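Local coordinates for cell division protein FtsI/penicillin binding protein 2 (Legionella pneumophila subsp. pneumophila ATCC 43290, PDB 4ZTK), which probably cross-links septal peptidoglycan during cell division as a D,D-transpeptidase of the penicillin-binding protein family, at residues A[139-152]-A[166-180]. Numbering follows the deposited sequence.
Sequences LIRVSQEAGVPVIR and WQADQSDDLQLAMAA
Leu176 fits as a knob into the hole formed by Ser143, Gln144, Val148 and Ile151. Its two methyls part ways. Leu176 CD1 enters the bend between the two helices of 139-152 and meets Val148 CG2 at 3.7 Å. Leu176 CD2 packs on Ile151 CB at 3.8 Å. Further along the helix, Ala177 CB touches Ile140 CG2 at 3.6 Å, and Ala180 CB lies against the backbone of Leu139 and Ile140. The small side chains of Ala177 and Ala180 are consistent with the close approach, 8.1 Å, of the axes of segments 139-146 and 172-180, which run at 133°. Gly147 is the first residue to leave the helical angles of 139-146, with positive phi, and is also the N-cap of the next helix.

This is packing within the helical part of the penicillin-binding transpeptidase fold. Leu139 also reaches Lys83, part of a probable SxxK active-site motif.

Ser143 OG donates to Leu176 O. It comes from above the carbonyl plane, and Ala180 N bonds the same oxygen from the opposite face. Asp173 O is gripped in the same two-sided way by Ala177 N and Gln144 NE2. The Gln144 bond is short, 2.8 Å from NE2 to Asp173 O, and nearly straight at 170°. One water bridges Gln144 O and Asp173 OD1.

Where 148-152 faces the loop residue Trp166, Arg152 CG and CD run over the six-membered ring. The bend at chi3 (64°) turns the guanidinium onto the five-membered ring in a cation-pi stack, Arg152 CZ 4.3 Å from the centroid of the Trp166 five-membered ring. Gln175 OE1 lies over the opposite face of the indole.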
ATOM      1  N   LEU A 139     -16.280  -0.239   3.510  1.00 29.56           N
ATOM      2  CA  LEU A 139     -15.435  -1.355   3.097  1.00 25.60           C
ATOM      3  C   LEU A 139     -15.675  -2.587   3.965  1.00 31.76           C
ATOM      4  O   LEU A 139     -15.611  -3.723   3.481  1.00 30.85           O
ATOM      5  CB  LEU A 139     -13.952  -0.973   3.104  1.00 21.77           C
ATOM      6  CG  LEU A 139     -13.387  -0.502   1.760  1.00 28.78           C
ATOM      7  CD1 LEU A 139     -13.482  -1.610   0.716  1.00 29.23           C
ATOM      8  CD2 LEU A 139     -14.107   0.746   1.282  1.00 28.60           C
ATOM      9  N   ILE A 140     -15.955  -2.364   5.245  1.00 30.92           N
ATOM     10  CA  ILE A 140     -16.264  -3.473   6.134  1.00 29.54           C
ATOM     11  C   ILE A 140     -17.538  -4.175   5.672  1.00 31.37           C
ATOM     12  O   ILE A 140     -17.593  -5.404   5.594  1.00 31.72           O
ATOM     13  CB  ILE A 140     -16.434  -3.020   7.585  1.00 35.86           C
ATOM     14  CG1 ILE A 140     -15.082  -2.637   8.190  1.00 30.48           C
ATOM     15  CG2 ILE A 140     -17.042  -4.143   8.388  1.00 37.67           C
ATOM     16  CD1 ILE A 140     -15.185  -2.021   9.589  1.00 27.46           C
ATOM     17  N   ARG A 141     -18.555  -3.382   5.354  1.00 34.82           N
ATOM     18  CA  ARG A 141     -19.810  -3.921   4.853  1.00 40.49           C
ATOM     19  C   ARG A 141     -19.571  -4.696   3.557  1.00 33.72           C
ATOM     20  O   ARG A 141     -20.096  -5.789   3.375  1.00 34.83           O
ATOM     21  CB  ARG A 141     -20.837  -2.803   4.644  1.00 43.17           C
ATOM     22  CG  ARG A 141     -22.156  -3.276   4.060  1.00 61.50           C
ATOM     23  CD  ARG A 141     -23.273  -2.264   4.285  1.00 80.04           C
ATOM     24  NE  ARG A 141     -22.913  -0.925   3.824  1.00 91.00           N
ATOM     25  CZ  ARG A 141     -23.766   0.093   3.751  1.00 96.34           C
ATOM     26  NH1 ARG A 141     -23.355   1.282   3.322  1.00 96.10           N
ATOM     27  NH2 ARG A 141     -25.033  -0.077   4.102  1.00 96.10           N
ATOM     28  N   VAL A 142     -18.761  -4.130   2.672  1.00 27.59           N
ATOM     29  CA  VAL A 142     -18.401  -4.802   1.431  1.00 29.66           C
ATOM     30  C   VAL A 142     -17.765  -6.166   1.713  1.00 31.56           C
ATOM     31  O   VAL A 142     -18.148  -7.175   1.123  1.00 31.48           O
ATOM     32  CB  VAL A 142     -17.452  -3.925   0.590  1.00 32.38           C
ATOM     33  CG1 VAL A 142     -16.762  -4.745  -0.485  1.00 29.14           C
ATOM     34  CG2 VAL A 142     -18.223  -2.768  -0.028  1.00 34.01           C
ATOM     35  N   SER A 143     -16.814  -6.187   2.642  1.00 35.08           N
ATOM     36  CA  SER A 143     -16.147  -7.421   3.039  1.00 28.33           C
ATOM     37  C   SER A 143     -17.113  -8.448   3.624  1.00 34.80           C
ATOM     38  O   SER A 143     -17.079  -9.627   3.257  1.00 34.87           O
ATOM     39  CB  SER A 143     -15.030  -7.123   4.041  1.00 30.36           C
ATOM     40  OG  SER A 143     -14.337  -8.309   4.401  1.00 32.52           O
ATOM     41  N   GLN A 144     -17.974  -8.000   4.535  1.00 32.11           N
ATOM     42  CA  GLN A 144     -18.906  -8.904   5.196  1.00 35.40           C
ATOM     43  C   GLN A 144     -19.938  -9.478   4.235  1.00 39.06           C
ATOM     44  O   GLN A 144     -20.329 -10.638   4.356  1.00 36.42           O
ATOM     45  CB  GLN A 144     -19.595  -8.212   6.375  1.00 35.35           C
ATOM     46  CG  GLN A 144     -18.645  -7.902   7.516  1.00 37.85           C
ATOM     47  CD  GLN A 144     -19.289  -7.081   8.605  1.00 39.65           C
ATOM     48  OE1 GLN A 144     -20.220  -6.318   8.357  1.00 42.23           O
ATOM     49  NE2 GLN A 144     -18.795  -7.233   9.828  1.00 41.40           N
ATOM     50  N   GLU A 145     -20.375  -8.668   3.278  1.00 35.24           N
ATOM     51  CA  GLU A 145     -21.352  -9.131   2.302  1.00 39.54           C
ATOM     52  C   GLU A 145     -20.731 -10.074   1.269  1.00 36.63           C
ATOM     53  O   GLU A 145     -21.410 -10.945   0.734  1.00 37.82           O
ATOM     54  CB  GLU A 145     -22.049  -7.945   1.632  1.00 48.28           C
ATOM     55  CG  GLU A 145     -22.884  -7.123   2.617  1.00 66.61           C
ATOM     56  CD  GLU A 145     -23.644  -5.988   1.960  1.00 78.49           C
ATOM     57  OE1 GLU A 145     -23.523  -5.820   0.728  1.00 83.22           O
ATOM     58  OE2 GLU A 145     -24.366  -5.263   2.680  1.00 84.08           O
ATOM     59  N   ALA A 146     -19.436  -9.910   1.006  1.00 34.91           N
ATOM     60  CA  ALA A 146     -18.733 -10.779   0.066  1.00 30.95           C
ATOM     61  C   ALA A 146     -18.608 -12.185   0.642  1.00 40.87           C
ATOM     62  O   ALA A 146     -18.772 -13.175  -0.070  1.00 45.70           O
ATOM     63  CB  ALA A 146     -17.352 -10.210  -0.267  1.00 28.90           C
ATOM     64  N   GLY A 147     -18.318 -12.266   1.936  1.00 39.43           N
ATOM     65  CA  GLY A 147     -18.270 -13.545   2.620  1.00 32.93           C
ATOM     66  C   GLY A 147     -16.863 -14.064   2.817  1.00 38.25           C
ATOM     67  O   GLY A 147     -15.946 -13.714   2.074  1.00 30.68           O
ATOM     68  N   VAL A 148     -16.698 -14.918   3.820  1.00 35.70           N
ATOM     69  CA  VAL A 148     -15.393 -15.470   4.164  1.00 36.32           C
ATOM     70  C   VAL A 148     -14.685 -16.240   3.034  1.00 41.43           C
ATOM     71  O   VAL A 148     -13.498 -16.013   2.798  1.00 40.61           O
ATOM     72  CB  VAL A 148     -15.462 -16.312   5.461  1.00 46.86           C
ATOM     73  CG1 VAL A 148     -14.162 -17.075   5.690  1.00 46.85           C
ATOM     74  CG2 VAL A 148     -15.778 -15.413   6.643  1.00 41.42           C
ATOM     75  N   PRO A 149     -15.400 -17.147   2.331  1.00 41.72           N
ATOM     76  CA  PRO A 149     -14.704 -17.864   1.253  1.00 42.37           C
ATOM     77  C   PRO A 149     -14.178 -16.928   0.164  1.00 41.63           C
ATOM     78  O   PRO A 149     -13.039 -17.085  -0.274  1.00 45.32           O
ATOM     79  CB  PRO A 149     -15.794 -18.774   0.679  1.00 41.47           C
ATOM     80  CG  PRO A 149     -16.737 -18.981   1.806  1.00 42.96           C
ATOM     81  CD  PRO A 149     -16.764 -17.671   2.535  1.00 39.18           C
ATOM     82  N   VAL A 150     -14.992 -15.962  -0.251  1.00 38.74           N
ATOM     83  CA  VAL A 150     -14.600 -15.041  -1.313  1.00 34.97           C
ATOM     84  C   VAL A 150     -13.402 -14.194  -0.902  1.00 35.26           C
ATOM     85  O   VAL A 150     -12.417 -14.087  -1.641  1.00 35.91           O
ATOM     86  CB  VAL A 150     -15.770 -14.119  -1.724  1.00 34.50           C
ATOM     87  CG1 VAL A 150     -15.287 -13.031  -2.674  1.00 29.73           C
ATOM     88  CG2 VAL A 150     -16.890 -14.936  -2.359  1.00 39.14           C
ATOM     89  N   ILE A 151     -13.486 -13.599   0.285  1.00 33.16           N
ATOM     90  CA  ILE A 151     -12.444 -12.689   0.755  1.00 35.70           C
ATOM     91  C   ILE A 151     -11.130 -13.409   1.081  1.00 37.32           C
ATOM     92  O   ILE A 151     -10.061 -12.976   0.660  1.00 32.90           O
ATOM     93  CB  ILE A 151     -12.914 -11.861   1.968  1.00 34.39           C
ATOM     94  CG1 ILE A 151     -14.035 -10.902   1.556  1.00 32.44           C
ATOM     95  CG2 ILE A 151     -11.749 -11.080   2.572  1.00 27.83           C
ATOM     96  CD1 ILE A 151     -13.604  -9.830   0.548  1.00 24.89           C
ATOM     97  N   ARG A 152     -11.205 -14.505   1.832  1.00 36.86           N
ATOM     98  CA  ARG A 152      -9.990 -15.227   2.203  1.00 39.28           C
ATOM     99  C   ARG A 152      -9.258 -15.794   0.985  1.00 36.81           C
ATOM    100  O   ARG A 152      -8.041 -15.678   0.880  1.00 37.02           O
ATOM    101  CB  ARG A 152     -10.291 -16.345   3.199  1.00 35.78           C
ATOM    102  CG  ARG A 152     -10.564 -15.869   4.613  1.00 45.28           C
ATOM    103  CD  ARG A 152     -10.463 -17.030   5.592  1.00 49.69           C
ATOM    104  NE  ARG A 152      -9.112 -17.580   5.628  1.00 54.16           N
ATOM    105  CZ  ARG A 152      -8.775 -18.699   6.260  1.00 58.39           C
ATOM    106  NH1 ARG A 152      -9.693 -19.398   6.910  1.00 57.25           N
ATOM    107  NH2 ARG A 152      -7.518 -19.122   6.233  1.00 67.45           N
ATOM    108  N   TRP A 166      -5.808 -15.600  12.316  1.00 62.16           N
ATOM    109  CA  TRP A 166      -7.200 -15.981  12.072  1.00 66.34           C
ATOM    110  C   TRP A 166      -7.709 -16.988  13.105  1.00 77.03           C
ATOM    111  O   TRP A 166      -7.092 -18.031  13.325  1.00 82.91           O
ATOM    112  CB  TRP A 166      -7.365 -16.548  10.657  1.00 66.82           C
ATOM    113  CG  TRP A 166      -8.802 -16.680  10.221  1.00 68.40           C
ATOM    114  CD1 TRP A 166      -9.657 -17.708  10.505  1.00 70.55           C
ATOM    115  CD2 TRP A 166      -9.549 -15.749   9.424  1.00 67.23           C
ATOM    116  NE1 TRP A 166     -10.888 -17.473   9.937  1.00 70.24           N
ATOM    117  CE2 TRP A 166     -10.847 -16.279   9.268  1.00 66.15           C
ATOM    118  CE3 TRP A 166      -9.247 -14.518   8.831  1.00 62.96           C
ATOM    119  CZ2 TRP A 166     -11.840 -15.619   8.544  1.00 65.78           C
ATOM    120  CZ3 TRP A 166     -10.236 -13.868   8.110  1.00 59.92           C
ATOM    121  CH2 TRP A 166     -11.516 -14.419   7.974  1.00 57.09           C
ATOM    122  N   GLN A 167      -8.841 -16.671  13.731  1.00 76.68           N
ATOM    123  CA  GLN A 167      -9.420 -17.528  14.764  1.00 76.46           C
ATOM    124  C   GLN A 167     -10.590 -18.367  14.257  1.00 75.85           C
ATOM    125  O   GLN A 167     -11.461 -17.875  13.543  1.00 75.10           O
ATOM    126  CB  GLN A 167      -9.880 -16.700  15.964  1.00 83.92           C
ATOM    127  CG  GLN A 167      -8.769 -16.225  16.880  1.00 88.46           C
ATOM    128  CD  GLN A 167      -9.292 -15.837  18.252  1.00 90.67           C
ATOM    129  OE1 GLN A 167      -9.035 -14.735  18.741  1.00 86.23           O
ATOM    130  NE2 GLN A 167     -10.032 -16.746  18.882  1.00 94.33           N
ATOM    131  N   ALA A 168     -10.615 -19.632  14.658  1.00 79.22           N
ATOM    132  CA  ALA A 168     -11.631 -20.568  14.190  1.00 85.95           C
ATOM    133  C   ALA A 168     -13.023 -20.286  14.755  1.00 87.27           C
ATOM    134  O   ALA A 168     -14.009 -20.303  14.019  1.00 92.96           O
ATOM    135  CB  ALA A 168     -11.214 -22.002  14.498  1.00 91.30           C
ATOM    136  N   ASP A 169     -13.105 -20.030  16.057  1.00 77.68           N
ATOM    137  CA  ASP A 169     -14.405 -19.848  16.698  1.00 77.47           C
ATOM    138  C   ASP A 169     -14.761 -18.380  16.933  1.00 71.54           C
ATOM    139  O   ASP A 169     -15.665 -18.067  17.708  1.00 73.26           O
ATOM    140  CB  ASP A 169     -14.498 -20.656  18.000  1.00 85.03           C
ATOM    141  CG  ASP A 169     -13.518 -20.184  19.059  1.00 86.30           C
ATOM    142  OD1 ASP A 169     -13.732 -20.519  20.248  1.00 82.16           O
ATOM    143  OD2 ASP A 169     -12.544 -19.479  18.707  1.00 80.38           O
ATOM    144  N   GLN A 170     -14.047 -17.487  16.257  1.00 60.48           N
ATOM    145  CA  GLN A 170     -14.388 -16.071  16.267  1.00 62.47           C
ATOM    146  C   GLN A 170     -15.381 -15.786  15.141  1.00 55.46           C
ATOM    147  O   GLN A 170     -15.323 -16.420  14.088  1.00 53.36           O
ATOM    148  CB  GLN A 170     -13.128 -15.218  16.102  1.00 66.08           C
ATOM    149  CG  GLN A 170     -13.370 -13.718  16.066  1.00 68.89           C
ATOM    150  CD  GLN A 170     -13.897 -13.178  17.380  1.00 77.89           C
ATOM    151  OE1 GLN A 170     -15.094 -13.255  17.663  1.00 83.07           O
ATOM    152  NE2 GLN A 170     -13.004 -12.626  18.192  1.00 78.39           N
ATOM    153  N   SER A 171     -16.295 -14.848  15.378  1.00 49.76           N
ATOM    154  CA  SER A 171     -17.302 -14.464  14.395  1.00 48.77           C
ATOM    155  C   SER A 171     -16.698 -14.233  13.010  1.00 39.99           C
ATOM    156  O   SER A 171     -15.661 -13.580  12.878  1.00 40.97           O
ATOM    157  CB  SER A 171     -18.027 -13.202  14.861  1.00 58.98           C
ATOM    158  OG  SER A 171     -18.791 -12.626  13.818  1.00 60.78           O
ATOM    159  N   ASP A 172     -17.333 -14.795  11.986  1.00 44.74           N
ATOM    160  CA  ASP A 172     -16.894 -14.584  10.608  1.00 46.22           C
ATOM    161  C   ASP A 172     -16.975 -13.108  10.264  1.00 37.77           C
ATOM    162  O   ASP A 172     -16.096 -12.563   9.615  1.00 37.80           O
ATOM    163  CB  ASP A 172     -17.765 -15.368   9.626  1.00 56.18           C
ATOM    164  CG  ASP A 172     -17.366 -16.827   9.518  1.00 64.67           C
ATOM    165  OD1 ASP A 172     -16.289 -17.200  10.034  1.00 64.79           O
ATOM    166  OD2 ASP A 172     -18.127 -17.600   8.897  1.00 63.10           O
ATOM    167  N   ASP A 173     -18.048 -12.461  10.701  1.00 37.15           N
ATOM    168  CA  ASP A 173     -18.259 -11.068  10.346  1.00 41.63           C
ATOM    169  C   ASP A 173     -17.273 -10.150  11.049  1.00 44.23           C
ATOM    170  O   ASP A 173     -16.827  -9.155  10.479  1.00 43.42           O
ATOM    171  CB  ASP A 173     -19.707 -10.653  10.601  1.00 37.95           C
ATOM    172  CG  ASP A 173     -20.655 -11.237   9.573  1.00 49.14           C
ATOM    173  OD1 ASP A 173     -20.202 -11.491   8.436  1.00 52.68           O
ATOM    174  OD2 ASP A 173     -21.842 -11.454   9.893  1.00 51.99           O
ATOM    175  N   LEU A 174     -16.915 -10.498  12.281  1.00 42.33           N
ATOM    176  CA  LEU A 174     -15.937  -9.708  13.009  1.00 41.66           C
ATOM    177  C   LEU A 174     -14.585  -9.789  12.309  1.00 41.81           C
ATOM    178  O   LEU A 174     -13.890  -8.786  12.170  1.00 36.80           O
ATOM    179  CB  LEU A 174     -15.819 -10.179  14.457  1.00 44.51           C
ATOM    180  CG  LEU A 174     -15.269  -9.142  15.439  1.00 53.39           C
ATOM    181  CD1 LEU A 174     -16.150  -7.903  15.443  1.00 57.74           C
ATOM    182  CD2 LEU A 174     -15.162  -9.721  16.840  1.00 58.86           C
ATOM    183  N   GLN A 175     -14.224 -10.987  11.859  1.00 35.44           N
ATOM    184  CA  GLN A 175     -12.940 -11.190  11.200  1.00 37.63           C
ATOM    185  C   GLN A 175     -12.896 -10.592   9.794  1.00 33.89           C
ATOM    186  O   GLN A 175     -11.846 -10.139   9.347  1.00 38.39           O
ATOM    187  CB  GLN A 175     -12.566 -12.671  11.190  1.00 38.23           C
ATOM    188  CG  GLN A 175     -12.332 -13.211  12.590  1.00 43.38           C
ATOM    189  CD  GLN A 175     -11.872 -14.650  12.599  1.00 55.09           C
ATOM    190  OE1 GLN A 175     -10.673 -14.928  12.585  1.00 61.94           O
ATOM    191  NE2 GLN A 175     -12.824 -15.578  12.632  1.00 49.41           N
ATOM    192  N   LEU A 176     -14.034 -10.582   9.104  1.00 33.05           N
ATOM    193  CA  LEU A 176     -14.119  -9.881   7.821  1.00 33.89           C
ATOM    194  C   LEU A 176     -14.009  -8.368   8.035  1.00 32.85           C
ATOM    195  O   LEU A 176     -13.489  -7.644   7.187  1.00 29.71           O
ATOM    196  CB  LEU A 176     -15.417 -10.233   7.092  1.00 30.40           C
ATOM    197  CG  LEU A 176     -15.466 -11.651   6.514  1.00 35.90           C
ATOM    198  CD1 LEU A 176     -16.832 -11.950   5.915  1.00 38.50           C
ATOM    199  CD2 LEU A 176     -14.368 -11.848   5.470  1.00 28.44           C
ATOM    200  N   ALA A 177     -14.499  -7.896   9.178  1.00 32.57           N
ATOM    201  CA  ALA A 177     -14.376  -6.488   9.530  1.00 32.36           C
ATOM    202  C   ALA A 177     -12.910  -6.141   9.747  1.00 29.43           C
ATOM    203  O   ALA A 177     -12.431  -5.109   9.282  1.00 29.44           O
ATOM    204  CB  ALA A 177     -15.194  -6.176  10.782  1.00 37.05           C
HETATM  205  N   MSE A 178     -12.203  -7.018  10.453  1.00 26.97           N
HETATM  206  CA  MSE A 178     -10.781  -6.820  10.709  1.00 35.01           C
HETATM  207  C   MSE A 178      -9.988  -6.870   9.410  1.00 35.26           C
HETATM  208  O   MSE A 178      -9.037  -6.115   9.227  1.00 35.95           O
HETATM  209  CB  MSE A 178     -10.256  -7.879  11.678  1.00 27.71           C
HETATM  210  CG  MSE A 178     -10.847  -7.784  13.078  1.00 35.13           C
HETATM  211 SE   MSE A 178     -10.218  -9.218  14.241  0.65 66.35          SE
HETATM  212  CE  MSE A 178      -8.367  -8.646  14.469  1.00 70.79           C
ATOM    213  N   ALA A 179     -10.385  -7.770   8.515  1.00 32.96           N
ATOM    214  CA  ALA A 179      -9.752  -7.886   7.204  1.00 28.70           C
ATOM    215  C   ALA A 179      -9.863  -6.583   6.423  1.00 25.96           C
ATOM    216  O   ALA A 179      -8.891  -6.123   5.830  1.00 27.38           O
ATOM    217  CB  ALA A 179     -10.379  -9.021   6.415  1.00 32.99           C
ATOM    218  N   ALA A 180     -11.052  -5.991   6.428  1.00 27.21           N
ATOM    219  CA  ALA A 180     -11.298  -4.764   5.673  1.00 35.86           C
ATOM    220  C   ALA A 180     -10.483  -3.603   6.229  1.00 34.41           C
ATOM    221  O   ALA A 180     -10.151  -2.663   5.507  1.00 34.33           O
ATOM    222  CB  ALA A 180     -12.781  -4.423   5.670  1.00 30.16           C
TER
HETATM  223  O   HOH W   1     -20.236 -13.014   6.047  1.00 48.49           O